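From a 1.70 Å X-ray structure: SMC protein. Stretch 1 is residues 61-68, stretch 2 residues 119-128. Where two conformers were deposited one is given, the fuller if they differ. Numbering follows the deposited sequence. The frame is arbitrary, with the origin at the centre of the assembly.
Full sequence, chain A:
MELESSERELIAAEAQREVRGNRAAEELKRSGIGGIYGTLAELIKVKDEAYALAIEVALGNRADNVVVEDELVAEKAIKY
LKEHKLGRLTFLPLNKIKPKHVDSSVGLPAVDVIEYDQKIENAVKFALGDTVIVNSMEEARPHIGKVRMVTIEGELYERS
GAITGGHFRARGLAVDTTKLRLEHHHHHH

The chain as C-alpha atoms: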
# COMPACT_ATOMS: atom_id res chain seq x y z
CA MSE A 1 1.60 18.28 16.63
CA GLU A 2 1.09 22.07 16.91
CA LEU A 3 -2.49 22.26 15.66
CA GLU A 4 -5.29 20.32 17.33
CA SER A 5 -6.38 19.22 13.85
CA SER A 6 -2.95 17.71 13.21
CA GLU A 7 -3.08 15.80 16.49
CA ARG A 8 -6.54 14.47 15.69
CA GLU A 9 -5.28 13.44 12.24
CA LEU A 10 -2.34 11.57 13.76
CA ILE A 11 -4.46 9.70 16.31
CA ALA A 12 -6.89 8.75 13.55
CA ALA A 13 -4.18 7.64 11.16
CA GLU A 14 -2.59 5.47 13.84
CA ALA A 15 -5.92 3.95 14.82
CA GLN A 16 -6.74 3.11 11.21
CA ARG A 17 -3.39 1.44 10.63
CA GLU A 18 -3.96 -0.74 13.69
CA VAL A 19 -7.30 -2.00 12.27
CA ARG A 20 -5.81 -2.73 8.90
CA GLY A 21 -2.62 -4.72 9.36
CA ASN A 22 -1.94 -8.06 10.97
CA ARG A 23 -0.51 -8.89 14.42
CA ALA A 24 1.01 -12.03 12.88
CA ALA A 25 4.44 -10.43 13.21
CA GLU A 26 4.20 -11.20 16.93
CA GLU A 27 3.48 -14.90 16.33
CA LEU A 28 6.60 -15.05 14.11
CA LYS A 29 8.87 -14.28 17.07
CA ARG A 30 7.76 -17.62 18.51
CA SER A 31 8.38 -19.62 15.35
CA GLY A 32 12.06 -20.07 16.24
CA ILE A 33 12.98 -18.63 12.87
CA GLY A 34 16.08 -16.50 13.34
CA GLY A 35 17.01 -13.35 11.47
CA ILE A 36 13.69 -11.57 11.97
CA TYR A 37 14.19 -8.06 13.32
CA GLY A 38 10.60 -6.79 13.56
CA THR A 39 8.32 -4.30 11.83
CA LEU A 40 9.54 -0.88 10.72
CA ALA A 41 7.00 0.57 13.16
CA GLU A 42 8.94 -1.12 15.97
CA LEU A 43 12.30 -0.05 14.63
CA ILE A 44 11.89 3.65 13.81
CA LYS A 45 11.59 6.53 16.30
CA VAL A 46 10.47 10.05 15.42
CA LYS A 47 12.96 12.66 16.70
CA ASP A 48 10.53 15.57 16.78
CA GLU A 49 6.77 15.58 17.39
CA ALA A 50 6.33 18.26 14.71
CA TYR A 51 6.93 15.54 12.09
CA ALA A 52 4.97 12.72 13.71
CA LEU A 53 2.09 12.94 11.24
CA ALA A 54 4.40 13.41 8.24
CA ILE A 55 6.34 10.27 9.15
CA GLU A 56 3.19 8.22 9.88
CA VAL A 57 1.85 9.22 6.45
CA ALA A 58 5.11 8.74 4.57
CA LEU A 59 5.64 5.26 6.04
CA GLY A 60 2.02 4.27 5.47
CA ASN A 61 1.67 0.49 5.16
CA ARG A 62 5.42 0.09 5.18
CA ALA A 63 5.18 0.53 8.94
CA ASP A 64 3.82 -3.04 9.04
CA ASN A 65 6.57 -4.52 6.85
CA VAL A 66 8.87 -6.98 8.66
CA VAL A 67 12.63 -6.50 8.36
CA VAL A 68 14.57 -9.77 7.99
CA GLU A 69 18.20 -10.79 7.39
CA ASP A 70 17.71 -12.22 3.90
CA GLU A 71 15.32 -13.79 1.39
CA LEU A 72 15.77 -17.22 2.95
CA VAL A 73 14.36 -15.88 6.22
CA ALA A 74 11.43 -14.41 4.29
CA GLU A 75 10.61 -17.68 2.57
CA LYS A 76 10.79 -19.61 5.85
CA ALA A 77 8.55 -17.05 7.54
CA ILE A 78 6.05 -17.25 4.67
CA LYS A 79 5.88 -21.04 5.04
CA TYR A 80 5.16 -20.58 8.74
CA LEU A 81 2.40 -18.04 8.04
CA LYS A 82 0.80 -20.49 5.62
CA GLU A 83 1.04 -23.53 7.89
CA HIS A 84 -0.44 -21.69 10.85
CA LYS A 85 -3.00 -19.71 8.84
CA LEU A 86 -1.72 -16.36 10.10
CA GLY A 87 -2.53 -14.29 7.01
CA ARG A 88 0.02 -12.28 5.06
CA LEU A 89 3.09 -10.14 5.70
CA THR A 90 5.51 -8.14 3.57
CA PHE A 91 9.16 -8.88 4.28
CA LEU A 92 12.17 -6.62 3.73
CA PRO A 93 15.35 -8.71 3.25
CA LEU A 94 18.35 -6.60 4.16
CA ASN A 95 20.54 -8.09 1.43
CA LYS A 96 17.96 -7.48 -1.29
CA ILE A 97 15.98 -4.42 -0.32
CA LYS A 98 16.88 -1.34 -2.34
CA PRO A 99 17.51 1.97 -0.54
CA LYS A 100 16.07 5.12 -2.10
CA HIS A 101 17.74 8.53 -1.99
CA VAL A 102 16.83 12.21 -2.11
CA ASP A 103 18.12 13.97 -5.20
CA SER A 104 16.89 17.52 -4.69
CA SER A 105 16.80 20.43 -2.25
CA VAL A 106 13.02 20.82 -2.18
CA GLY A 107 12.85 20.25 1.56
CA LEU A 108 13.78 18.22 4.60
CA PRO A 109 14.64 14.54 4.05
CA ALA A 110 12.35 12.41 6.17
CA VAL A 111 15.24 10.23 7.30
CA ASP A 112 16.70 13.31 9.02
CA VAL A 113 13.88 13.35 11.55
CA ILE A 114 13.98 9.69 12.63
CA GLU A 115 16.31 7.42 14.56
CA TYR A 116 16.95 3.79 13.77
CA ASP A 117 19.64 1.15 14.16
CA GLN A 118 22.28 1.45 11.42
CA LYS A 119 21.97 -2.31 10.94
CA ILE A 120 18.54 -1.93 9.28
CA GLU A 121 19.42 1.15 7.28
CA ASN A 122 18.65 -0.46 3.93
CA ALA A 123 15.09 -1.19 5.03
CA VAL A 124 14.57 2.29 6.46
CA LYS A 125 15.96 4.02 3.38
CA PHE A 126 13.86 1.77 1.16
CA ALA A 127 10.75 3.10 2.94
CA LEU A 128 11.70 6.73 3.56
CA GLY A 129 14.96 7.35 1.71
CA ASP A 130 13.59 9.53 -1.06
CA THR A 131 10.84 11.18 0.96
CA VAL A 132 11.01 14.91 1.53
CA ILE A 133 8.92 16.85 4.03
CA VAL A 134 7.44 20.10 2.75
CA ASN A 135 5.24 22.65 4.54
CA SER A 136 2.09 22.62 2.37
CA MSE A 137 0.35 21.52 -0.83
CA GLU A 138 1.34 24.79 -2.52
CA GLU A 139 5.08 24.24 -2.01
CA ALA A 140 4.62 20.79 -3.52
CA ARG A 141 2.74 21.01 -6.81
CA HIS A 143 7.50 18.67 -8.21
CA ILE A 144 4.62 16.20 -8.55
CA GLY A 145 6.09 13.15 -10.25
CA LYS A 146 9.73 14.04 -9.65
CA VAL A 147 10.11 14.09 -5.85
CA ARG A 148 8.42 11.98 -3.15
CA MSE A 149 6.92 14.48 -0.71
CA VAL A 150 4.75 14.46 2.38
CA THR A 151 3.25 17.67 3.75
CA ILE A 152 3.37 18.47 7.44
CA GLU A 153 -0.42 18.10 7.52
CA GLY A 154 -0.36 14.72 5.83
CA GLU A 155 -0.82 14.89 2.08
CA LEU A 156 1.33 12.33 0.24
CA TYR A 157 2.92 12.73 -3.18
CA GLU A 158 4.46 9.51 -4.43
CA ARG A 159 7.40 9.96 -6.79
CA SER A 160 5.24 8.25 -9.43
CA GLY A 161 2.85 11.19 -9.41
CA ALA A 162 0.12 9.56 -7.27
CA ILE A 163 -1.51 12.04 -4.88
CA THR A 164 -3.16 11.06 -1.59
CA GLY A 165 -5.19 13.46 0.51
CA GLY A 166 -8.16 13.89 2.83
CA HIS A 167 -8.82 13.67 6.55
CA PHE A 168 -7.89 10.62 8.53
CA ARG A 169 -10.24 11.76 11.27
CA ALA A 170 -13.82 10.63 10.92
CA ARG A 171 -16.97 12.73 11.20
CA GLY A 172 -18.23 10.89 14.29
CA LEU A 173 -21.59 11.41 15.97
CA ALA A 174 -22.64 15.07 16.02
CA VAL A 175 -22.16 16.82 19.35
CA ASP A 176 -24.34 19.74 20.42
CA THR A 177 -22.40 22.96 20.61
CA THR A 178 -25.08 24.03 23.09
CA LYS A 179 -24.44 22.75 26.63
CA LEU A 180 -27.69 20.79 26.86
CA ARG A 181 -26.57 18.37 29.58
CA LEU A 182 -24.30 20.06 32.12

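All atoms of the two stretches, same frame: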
# COMPACT_ATOMS: atom_id res chain seq x y z
N ASN A 61 1.70 1.93 4.90
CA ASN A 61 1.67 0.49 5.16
C ASN A 61 3.04 -0.10 5.40
O ASN A 61 3.17 -1.20 5.94
CB ASN A 61 1.00 -0.26 4.01
CG ASN A 61 -0.50 -0.11 4.01
OD1 ASN A 61 -1.09 0.27 5.02
ND2 ASN A 61 -1.13 -0.43 2.89
N ARG A 62 4.08 0.61 4.99
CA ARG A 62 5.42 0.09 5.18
C ARG A 62 5.71 -0.09 6.66
O ARG A 62 6.53 -0.91 7.04
CB ARG A 62 6.46 1.02 4.54
CG ARG A 62 6.34 1.10 3.03
CD ARG A 62 6.23 -0.28 2.43
NE ARG A 62 6.17 -0.23 0.98
CZ ARG A 62 6.24 -1.30 0.20
NH1 ARG A 62 6.38 -2.51 0.73
NH2 ARG A 62 6.18 -1.15 -1.11
N ALA A 63 5.02 0.67 7.50
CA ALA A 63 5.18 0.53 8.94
C ALA A 63 4.97 -0.92 9.40
O ALA A 63 5.57 -1.36 10.37
CB ALA A 63 4.23 1.47 9.68
N ASP A 64 4.13 -1.66 8.68
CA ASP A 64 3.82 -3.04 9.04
C ASP A 64 4.74 -4.07 8.38
O ASP A 64 4.63 -5.27 8.64
CB ASP A 64 2.37 -3.39 8.67
CG ASP A 64 1.37 -2.37 9.18
OD1 ASP A 64 1.48 -1.95 10.35
OD2 ASP A 64 0.46 -2.00 8.41
N ASN A 65 5.62 -3.62 7.50
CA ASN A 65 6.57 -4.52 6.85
C ASN A 65 7.58 -5.06 7.86
O ASN A 65 7.98 -4.34 8.77
CB ASN A 65 7.36 -3.80 5.76
CG ASN A 65 6.54 -3.48 4.51
OD1 ASN A 65 7.11 -3.04 3.51
ND2 ASN A 65 5.23 -3.66 4.58
N VAL A 66 7.99 -6.32 7.70
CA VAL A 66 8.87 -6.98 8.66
C VAL A 66 10.26 -7.07 8.08
O VAL A 66 10.45 -7.62 7.00
CB VAL A 66 8.40 -8.43 8.96
CG1 VAL A 66 9.38 -9.11 9.92
CG2 VAL A 66 6.99 -8.43 9.56
N VAL A 67 11.23 -6.50 8.79
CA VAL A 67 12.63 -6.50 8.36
C VAL A 67 13.28 -7.83 8.73
O VAL A 67 13.22 -8.25 9.89
CB VAL A 67 13.40 -5.35 9.03
CG1 VAL A 67 14.89 -5.36 8.61
CG2 VAL A 67 12.78 -4.01 8.68
N VAL A 68 13.89 -8.50 7.76
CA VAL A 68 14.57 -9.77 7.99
C VAL A 68 15.98 -9.76 7.39
O VAL A 68 16.29 -8.92 6.56
CB VAL A 68 13.78 -10.97 7.42
CG1 VAL A 68 12.40 -11.03 8.05
CG2 VAL A 68 13.67 -10.88 5.90
N LYS A 119 22.07 -0.97 11.49
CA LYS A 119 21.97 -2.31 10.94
C LYS A 119 20.82 -2.48 9.93
O LYS A 119 20.94 -3.24 8.97
CB LYS A 119 21.82 -3.33 12.07
CG LYS A 119 21.74 -4.76 11.59
N ILE A 120 19.71 -1.78 10.15
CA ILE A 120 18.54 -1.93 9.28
C ILE A 120 18.39 -0.78 8.31
O ILE A 120 17.34 -0.57 7.72
CB ILE A 120 17.25 -2.06 10.11
CG1 ILE A 120 16.95 -0.76 10.86
CG2 ILE A 120 17.36 -3.22 11.07
CD1 ILE A 120 15.56 -0.64 11.38
N GLU A 121 19.48 -0.04 8.11
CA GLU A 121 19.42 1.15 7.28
C GLU A 121 18.85 0.91 5.88
O GLU A 121 18.15 1.77 5.34
CB GLU A 121 20.79 1.83 7.19
CG GLU A 121 21.86 0.98 6.53
CD GLU A 121 23.22 1.66 6.54
OE1 GLU A 121 23.26 2.91 6.51
OE2 GLU A 121 24.24 0.94 6.58
N ASN A 122 19.12 -0.24 5.29
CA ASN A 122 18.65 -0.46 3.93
C ASN A 122 17.14 -0.52 3.88
O ASN A 122 16.53 -0.07 2.92
CB ASN A 122 19.23 -1.74 3.33
CG ASN A 122 20.72 -1.64 3.11
OD1 ASN A 122 21.28 -0.54 3.07
ND2 ASN A 122 21.38 -2.78 2.98
N ALA A 123 16.55 -1.08 4.92
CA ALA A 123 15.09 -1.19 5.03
C ALA A 123 14.46 0.16 5.30
O ALA A 123 13.43 0.49 4.73
CB ALA A 123 14.72 -2.17 6.12
N VAL A 124 15.09 0.96 6.16
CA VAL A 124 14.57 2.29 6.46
C VAL A 124 14.66 3.22 5.26
O VAL A 124 13.73 3.97 4.96
CB VAL A 124 15.31 2.91 7.66
CG1 VAL A 124 14.91 4.37 7.83
CG2 VAL A 124 15.00 2.12 8.91
N LYS A 125 15.78 3.16 4.54
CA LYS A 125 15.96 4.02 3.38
C LYS A 125 15.11 3.55 2.20
O LYS A 125 14.72 4.35 1.36
CB LYS A 125 17.44 4.12 3.00
CG LYS A 125 18.24 4.94 3.99
CD LYS A 125 19.74 4.82 3.73
CE LYS A 125 20.53 5.61 4.76
NZ LYS A 125 20.19 7.06 4.72
N PHE A 126 14.83 2.25 2.14
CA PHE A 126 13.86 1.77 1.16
C PHE A 126 12.50 2.45 1.40
O PHE A 126 11.84 2.88 0.46
CB PHE A 126 13.71 0.25 1.22
CG PHE A 126 12.35 -0.22 0.80
CD1 PHE A 126 11.99 -0.26 -0.54
CD2 PHE A 126 11.42 -0.57 1.75
CE1 PHE A 126 10.73 -0.67 -0.91
CE2 PHE A 126 10.16 -0.98 1.38
CZ PHE A 126 9.82 -1.03 0.05
N ALA A 127 12.08 2.55 2.66
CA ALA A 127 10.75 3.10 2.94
C ALA A 127 10.69 4.63 2.87
O ALA A 127 9.71 5.21 2.41
CB ALA A 127 10.27 2.63 4.32
N LEU A 128 11.75 5.29 3.35
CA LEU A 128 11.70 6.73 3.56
C LEU A 128 12.83 7.49 2.90
O LEU A 128 12.88 8.71 2.99
CB LEU A 128 11.73 7.02 5.06
CG LEU A 128 10.44 6.59 5.80
CD1 LEU A 128 10.66 6.67 7.30
CD2 LEU A 128 9.30 7.49 5.37

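Packing of a 3-10 turn and short strand (residues 61-68) against a helix (121-128) in the SMC protein. No hydrogen bond crosses between the stretches; side chains make the contact, which buries 245 Å² in total. The backbones stay well apart: Arg 62 CA lies 6.5 Å from Ala 127 CA, and Val 67 CA lies 6.7 Å from Ala 123 CA. Asn 65 N donates to Arg 62 O (2.9 Å), closing the turn that leads into the strand. Ile 120 occupies the N-cap position of the helix; its O accepts from Val 124 N at 3.1 Å and, weakly, from Ala 123 N at 3.0 Å.

Val 67, with chi1 t (179°), directs both methyls at the start of the helix. Both pack on Ala 123 CB, CG2 at 3.7 Å and CG1 at 4.1 Å, and CG1 also lies 4.1 Å from CG2 of Ile 120 (chi1 p, chi2 t). These contacts are purely apolar.

At the other end, Arg 62 (chi1 m) first passes the helix with its aliphatic base, CB lying 4.1 Å from Ala 127 CB. Its chi2 m (-48°) bends the chain after CG, and chi3 t with chi4 171° then carries it straight on to the guanidinium beside the ring edge of Phe 126 (chi1 t, 151°; chi2 77°). Phe 126 CZ sits over one face of that group, 3.6 Å from Arg 62 CZ, so the two planes are not stacked face to face. Asn 65, chi1 m, reaches back within its own stretch: its OD1 accepts from Arg 62 NH1 at 2.9 Å (161°), helping to hold the guanidinium in place. The same OD1 lies near the phenyl plane, 4.3 Å from Phe 126 CE2, a contact at the electropositive ring edge.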